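Local coordinates for NLP/P60 (Enterococcus faecium, PDB 6B8C), which probably hydrolyses peptide bonds in the stem peptides of peptidoglycan, releasing muropeptides, as a secreted endopeptidase of the NlpC/P60 family, at residues A[95-100]-A[105-110]; A[56-61]-A[115-120]. All blocks are in the same frame, centred on the assembly; numbering follows the deposited sequence.

Interaction 1 of 2, residues A[95-100]-A[105-110]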
loop_
_atom_site.group_PDB
_atom_site.type_symbol
_atom_site.label_atom_id
_atom_site.label_comp_id
_atom_site.label_asym_id
_atom_site.label_seq_id
_atom_site.Cartn_x
_atom_site.Cartn_y
_atom_site.Cartn_z
ATOM N N LEU A 95 2.067 -1.113 5.977
ATOM C CA LEU A 95 1.009 -0.444 5.233
ATOM C C LEU A 95 0.770 0.940 5.822
ATOM O O LEU A 95 0.896 1.136 7.031
ATOM C CB LEU A 95 -0.280 -1.269 5.257
ATOM C CG LEU A 95 -0.280 -2.561 4.429
ATOM C CD1 LEU A 95 -1.524 -3.394 4.698
ATOM C CD2 LEU A 95 -0.171 -2.238 2.950
ATOM N N LEU A 96 0.448 1.904 4.964
ATOM C CA LEU A 96 0.173 3.276 5.374
ATOM C C LEU A 96 -1.235 3.641 4.932
ATOM O O LEU A 96 -1.612 3.373 3.787
ATOM C CB LEU A 96 1.183 4.251 4.766
ATOM C CG LEU A 96 2.660 3.927 4.972
ATOM C CD1 LEU A 96 3.522 4.855 4.139
ATOM C CD2 LEU A 96 3.032 4.029 6.441
ATOM N N PHE A 97 -1.998 4.268 5.826
ATOM C CA PHE A 97 -3.422 4.491 5.617
ATOM C C PHE A 97 -3.762 5.964 5.777
ATOM O O PHE A 97 -3.346 6.606 6.752
ATOM C CB PHE A 97 -4.258 3.650 6.591
ATOM C CG PHE A 97 -4.231 2.182 6.292
ATOM C CD1 PHE A 97 -3.261 1.365 6.849
ATOM C CD2 PHE A 97 -5.165 1.620 5.437
ATOM C CE1 PHE A 97 -3.230 0.012 6.568
ATOM C CE2 PHE A 97 -5.141 0.270 5.153
ATOM C CZ PHE A 97 -4.170 -0.536 5.719
ATOM N N TRP A 98 -4.511 6.486 4.806
ATOM C CA TRP A 98 -5.101 7.813 4.869
ATOM C C TRP A 98 -6.541 7.702 5.345
ATOM O O TRP A 98 -7.282 6.818 4.909
ATOM C CB TRP A 98 -5.085 8.489 3.498
ATOM C CG TRP A 98 -3.769 9.029 3.051
ATOM C CD1 TRP A 98 -3.440 10.341 2.895
ATOM C CD2 TRP A 98 -2.612 8.276 2.667
ATOM N NE1 TRP A 98 -2.148 10.456 2.446
ATOM C CE2 TRP A 98 -1.616 9.203 2.297
ATOM C CE3 TRP A 98 -2.319 6.912 2.604
ATOM C CZ2 TRP A 98 -0.349 8.809 1.874
ATOM C CZ3 TRP A 98 -1.060 6.523 2.183
ATOM C CH2 TRP A 98 -0.090 7.467 1.825
ATOM N N GLY A 99 -6.941 8.621 6.211
ATOM C CA GLY A 99 -8.272 8.606 6.782
ATOM C C GLY A 99 -8.274 8.036 8.186
ATOM O O GLY A 99 -7.255 7.590 8.723
ATOM N N SER A 100 -9.441 8.047 8.774
ATOM C CA SER A 100 -9.531 7.546 10.137
ATOM C C SER A 100 -9.868 6.058 10.137
ATOM O O SER A 100 -10.477 5.554 9.187
ATOM C CB SER A 100 -10.594 8.316 10.915
ATOM O OG SER A 100 -11.851 8.250 10.265
ATOM N N TYR A 105 -9.447 5.899 3.146
ATOM C CA TYR A 105 -9.743 6.075 1.735
ATOM C C TYR A 105 -8.534 5.830 0.843
ATOM O O TYR A 105 -8.666 5.897 -0.385
ATOM C CB TYR A 105 -10.304 7.485 1.481
ATOM C CG TYR A 105 -9.401 8.618 1.931
ATOM C CD1 TYR A 105 -8.414 9.120 1.093
ATOM C CD2 TYR A 105 -9.543 9.190 3.191
ATOM C CE1 TYR A 105 -7.589 10.154 1.496
ATOM C CE2 TYR A 105 -8.721 10.229 3.605
ATOM C CZ TYR A 105 -7.745 10.706 2.749
ATOM O OH TYR A 105 -6.922 11.736 3.146
ATOM N N HIS A 106 -7.369 5.545 1.415
ATOM C CA HIS A 106 -6.165 5.348 0.624
ATOM C C HIS A 106 -5.170 4.532 1.432
ATOM O O HIS A 106 -5.123 4.623 2.661
ATOM C CB HIS A 106 -5.540 6.683 0.208
ATOM C CG HIS A 106 -4.536 6.557 -0.895
ATOM N ND1 HIS A 106 -4.899 6.409 -2.216
ATOM C CD2 HIS A 106 -3.182 6.544 -0.873
ATOM C CE1 HIS A 106 -3.813 6.317 -2.962
ATOM N NE2 HIS A 106 -2.757 6.395 -2.171
ATOM N N VAL A 107 -4.361 3.754 0.718
ATOM C CA VAL A 107 -3.355 2.892 1.321
ATOM C C VAL A 107 -2.130 2.869 0.417
ATOM O O VAL A 107 -2.226 3.045 -0.800
ATOM C CB VAL A 107 -3.902 1.464 1.555
ATOM C CG1 VAL A 107 -4.102 0.747 0.230
ATOM C CG2 VAL A 107 -2.982 0.671 2.468
ATOM N N ALA A 108 -0.968 2.670 1.030
ATOM C CA ALA A 108 0.281 2.525 0.293
ATOM C C ALA A 108 1.193 1.579 1.062
ATOM O O ALA A 108 0.923 1.225 2.209
ATOM C CB ALA A 108 0.965 3.878 0.062
ATOM N N ILE A 109 2.280 1.162 0.414
ATOM C CA ILE A 109 3.287 0.312 1.040
ATOM C C ILE A 109 4.461 1.182 1.469
ATOM O O ILE A 109 5.044 1.903 0.649
ATOM C CB ILE A 109 3.749 -0.811 0.097
ATOM C CG1 ILE A 109 2.633 -1.844 -0.093
ATOM C CG2 ILE A 109 4.999 -1.487 0.647
ATOM C CD1 ILE A 109 2.903 -2.837 -1.195
ATOM N N ALA A 110 4.807 1.112 2.750
ATOM C CA ALA A 110 5.900 1.915 3.275
ATOM C C ALA A 110 7.234 1.445 2.715
ATOM O O ALA A 110 7.502 0.243 2.620
ATOM C CB ALA A 110 5.922 1.850 4.802
#

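Interaction 2 of 2, residues A[56-61]-A[115-120]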
loop_
_atom_site.group_PDB
_atom_site.type_symbol
_atom_site.label_atom_id
_atom_site.label_comp_id
_atom_site.label_asym_id
_atom_site.label_seq_id
_atom_site.Cartn_x
_atom_site.Cartn_y
_atom_site.Cartn_z
ATOM N N SER A 56 -5.972 -0.161 -3.254
ATOM C CA SER A 56 -6.063 -1.360 -2.423
ATOM C C SER A 56 -5.715 -2.624 -3.204
ATOM O O SER A 56 -5.143 -3.568 -2.639
ATOM C CB SER A 56 -7.460 -1.471 -1.811
ATOM O OG SER A 56 -8.465 -1.329 -2.799
ATOM N N GLY A 57 -6.068 -2.670 -4.492
ATOM C CA GLY A 57 -5.738 -3.834 -5.301
ATOM C C GLY A 57 -4.243 -4.045 -5.422
ATOM O O GLY A 57 -3.761 -5.178 -5.387
ATOM N N PHE A 58 -3.488 -2.952 -5.525
ATOM C CA PHE A 58 -2.037 -3.042 -5.636
ATOM C C PHE A 58 -1.417 -3.653 -4.379
ATOM O O PHE A 58 -0.627 -4.606 -4.460
ATOM C CB PHE A 58 -1.477 -1.645 -5.914
ATOM C CG PHE A 58 0.009 -1.562 -5.831
ATOM C CD1 PHE A 58 0.802 -2.319 -6.670
ATOM C CD2 PHE A 58 0.616 -0.715 -4.919
ATOM C CE1 PHE A 58 2.177 -2.241 -6.596
ATOM C CE2 PHE A 58 1.992 -0.634 -4.839
ATOM C CZ PHE A 58 2.774 -1.397 -5.678
ATOM N N THR A 59 -1.769 -3.119 -3.205
ATOM C CA THR A 59 -1.217 -3.642 -1.956
ATOM C C THR A 59 -1.648 -5.084 -1.720
ATOM O O THR A 59 -0.841 -5.921 -1.279
ATOM C CB THR A 59 -1.641 -2.756 -0.783
ATOM O OG1 THR A 59 -3.066 -2.789 -0.644
ATOM C CG2 THR A 59 -1.201 -1.317 -1.013
ATOM N N ARG A 60 -2.918 -5.398 -2.003
ATOM C CA ARG A 60 -3.379 -6.774 -1.868
ATOM C C ARG A 60 -2.596 -7.708 -2.778
ATOM O O ARG A 60 -2.217 -8.809 -2.368
ATOM C CB ARG A 60 -4.873 -6.865 -2.176
ATOM C CG ARG A 60 -5.418 -8.279 -2.079
ATOM C CD ARG A 60 -6.933 -8.318 -2.163
ATOM N NE ARG A 60 -7.414 -8.517 -3.526
ATOM C CZ ARG A 60 -7.548 -9.707 -4.102
ATOM N NH1 ARG A 60 -7.993 -9.797 -5.348
ATOM N NH2 ARG A 60 -7.233 -10.811 -3.432
ATOM N N TYR A 61 -2.335 -7.282 -4.016
ATOM C CA TYR A 61 -1.612 -8.129 -4.956
ATOM C C TYR A 61 -0.179 -8.361 -4.499
ATOM O O TYR A 61 0.334 -9.483 -4.590
ATOM C CB TYR A 61 -1.639 -7.496 -6.347
ATOM C CG TYR A 61 -1.192 -8.431 -7.445
ATOM C CD1 TYR A 61 0.107 -8.385 -7.940
ATOM C CD2 TYR A 61 -2.066 -9.373 -7.976
ATOM C CE1 TYR A 61 0.517 -9.246 -8.941
ATOM C CE2 TYR A 61 -1.664 -10.239 -8.974
ATOM C CZ TYR A 61 -0.372 -10.173 -9.453
ATOM O OH TYR A 61 0.030 -11.033 -10.450
ATOM N N GLN A 115 8.952 7.489 2.686
ATOM C CA GLN A 115 8.662 7.164 1.300
ATOM C C GLN A 115 7.695 5.994 1.234
ATOM O O GLN A 115 7.672 5.130 2.115
ATOM C CB GLN A 115 9.944 6.819 0.538
ATOM C CG GLN A 115 10.974 7.927 0.557
ATOM C CD GLN A 115 12.374 7.418 0.304
ATOM O OE1 GLN A 115 13.287 7.679 1.086
ATOM N NE2 GLN A 115 12.555 6.690 -0.791
ATOM N N TYR A 116 6.892 5.973 0.178
ATOM C CA TYR A 116 5.971 4.873 -0.045
ATOM C C TYR A 116 5.809 4.665 -1.540
ATOM O O TYR A 116 6.317 5.434 -2.357
ATOM C CB TYR A 116 4.618 5.122 0.630
ATOM C CG TYR A 116 4.050 6.501 0.409
ATOM C CD1 TYR A 116 3.370 6.816 -0.761
ATOM C CD2 TYR A 116 4.173 7.484 1.384
ATOM C CE1 TYR A 116 2.839 8.077 -0.959
ATOM C CE2 TYR A 116 3.647 8.744 1.197
ATOM C CZ TYR A 116 2.983 9.035 0.026
ATOM O OH TYR A 116 2.460 10.295 -0.160
ATOM N N ILE A 117 5.097 3.604 -1.891
ATOM C CA ILE A 117 4.795 3.285 -3.277
ATOM C C ILE A 117 3.314 2.951 -3.352
ATOM O O ILE A 117 2.771 2.307 -2.447
ATOM C CB ILE A 117 5.677 2.126 -3.796
ATOM C CG1 ILE A 117 5.272 1.727 -5.214
ATOM C CG2 ILE A 117 5.631 0.934 -2.840
ATOM C CD1 ILE A 117 6.210 0.731 -5.838
ATOM N N HIS A 118 2.649 3.419 -4.408
ATOM C CA HIS A 118 1.200 3.283 -4.445
ATOM C C HIS A 118 0.670 3.478 -5.856
ATOM O O HIS A 118 1.351 4.012 -6.736
ATOM C CB HIS A 118 0.517 4.279 -3.496
ATOM C CG HIS A 118 0.780 5.718 -3.822
ATOM N ND1 HIS A 118 -0.021 6.740 -3.359
ATOM C CD2 HIS A 118 1.755 6.309 -4.554
ATOM C CE1 HIS A 118 0.447 7.897 -3.793
ATOM N NE2 HIS A 118 1.525 7.663 -4.520
ATOM N N ALA A 119 -0.564 3.010 -6.050
ATOM C CA ALA A 119 -1.413 3.397 -7.165
ATOM C C ALA A 119 -2.115 4.681 -6.744
ATOM O O ALA A 119 -3.073 4.637 -5.964
ATOM C CB ALA A 119 -2.415 2.293 -7.511
ATOM N N PRO A 120 -1.654 5.838 -7.216
ATOM C CA PRO A 120 -2.065 7.109 -6.601
ATOM C C PRO A 120 -3.531 7.470 -6.808
ATOM O O PRO A 120 -4.249 7.684 -5.828
ATOM C CB PRO A 120 -1.142 8.135 -7.273
ATOM C CG PRO A 120 -0.032 7.333 -7.882
ATOM C CD PRO A 120 -0.666 6.042 -8.284
#

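Interaction 1 of 2, residues A[95-100]-A[105-110]
Leu96 and Ala108 form a hydrogen-bonded pair, each N donating to the other's O at 2.9 Å, in the antiparallel hairpin of strands 95-98 and 106-110, whose segment axes run at 154°. Trp98 N to His106 O and Tyr105 N to Trp98 O carry the ladder toward the turn.

Trp98 buries more surface than any other residue here, on the face it shares with Leu96, His106 and Ala108. His106 lies alongside it, its CD2 edge turned to one face of the indole with the planes at 86°; CD2 is 3.6 Å from Trp98 CE3. Tyr105 instead crosses the tryptophan side chain at about a right angle, laying its ring over the CB methylene of Trp98, with Tyr105 CZ 3.5 Å from that CB. Chi1 of -76° sets CG of Trp98 anti to the carbonyl carbon, and chi2 turns the six-membered ring back along the strand, where CZ3 meets Ala108 CB.

On the other face Val107 sets CG2 over the Phe97 ring, a CH-pi contact 3.7 Å from the ring centroid. Leu95 CD2 packs beside the same methyl and Ile109 CG1.

His106 NE2 bonds to His118 and its side chain touches Cys55 of helix 55-67, consistent with the histidine of an NlpC/P60 cysteine peptidase. Strands 138-141 and 115-118 flank the hairpin, helix 55-67 packs on Leu95, Val107 and Ile109, and Tyr116 meets Trp98 edge-to-face on the opposite face.

Interaction 2 of 2, residues A[56-61]-A[115-120]
Phe58 reaches from helix 55-67 to the C-terminal end of strand 115-118 with the rim of its ring leading, and its side chain crosses that of Ile117 at about a right angle. The carbonyl O of Ile117 lies in the plane of the phenyl ring, 3.9 Å from Phe58 CE2, so the ring turns its C-H edge to a backbone oxygen. At the far end of the ring, Phe58 CZ rests 4.0 Å from Ile117 CG1 and also touches the CD1 methyl. CG of Phe58 stands anti to its own backbone N (chi1 171°), which carries the ring off the helix to the strand. Ile117 answers with an extended branch: CG1 also anti to N (175°) and CD1 continuing the line, so both carbons arrive at the same corner of the ring.

The remaining contacts follow the backbone out of the strand. Phe58 CE2 is 4.0 Å from His118 CA, and CD2 of the ring is 4.1 Å from Ala119 N. Closer to the helix, the CB atoms of Phe58 and Ala119 face each other at 4.4 Å. No hydrogen bond crosses between the segments; the contact is buried van der Waals packing. The His118 ring lies between Tyr116 CE1 over one face and Pro120 CA over the other, and its ND1 hydrogen-bonds to His106. Ala35 of helix 28-36 touches both Phe58 and Ile117, closing a small apolar layer between the helices and the sheet. Such a helix laid against an antiparallel sheet is the core arrangement of the papain-like fold to which NlpC/P60 domains belong.

How the interactions relate
Interactions 1 and 2 meet through neighbouring strands of one sheet, their centres about 9 Å apart. Ile117 N bonds to Ile109 O at 3.1 Å, joining the hairpin of interaction 1 to the strand on which Phe58 rests. On the face opposite Ile109 and Ile117, His106 NE2 and His118 ND1 are 3.0 Å apart, a probable hydrogen bond linking 105-110 with 115-120. His106 also touches Cys55, at the start of the helix that supplies Phe58. Cys55, His106 and His118 are consistent with the Cys-His-His site of NlpC/P60 peptidases; if so, interaction 1 would hold His106 in its hairpin, and interaction 2 would set the helix starting at Cys55 against the strand bearing His118.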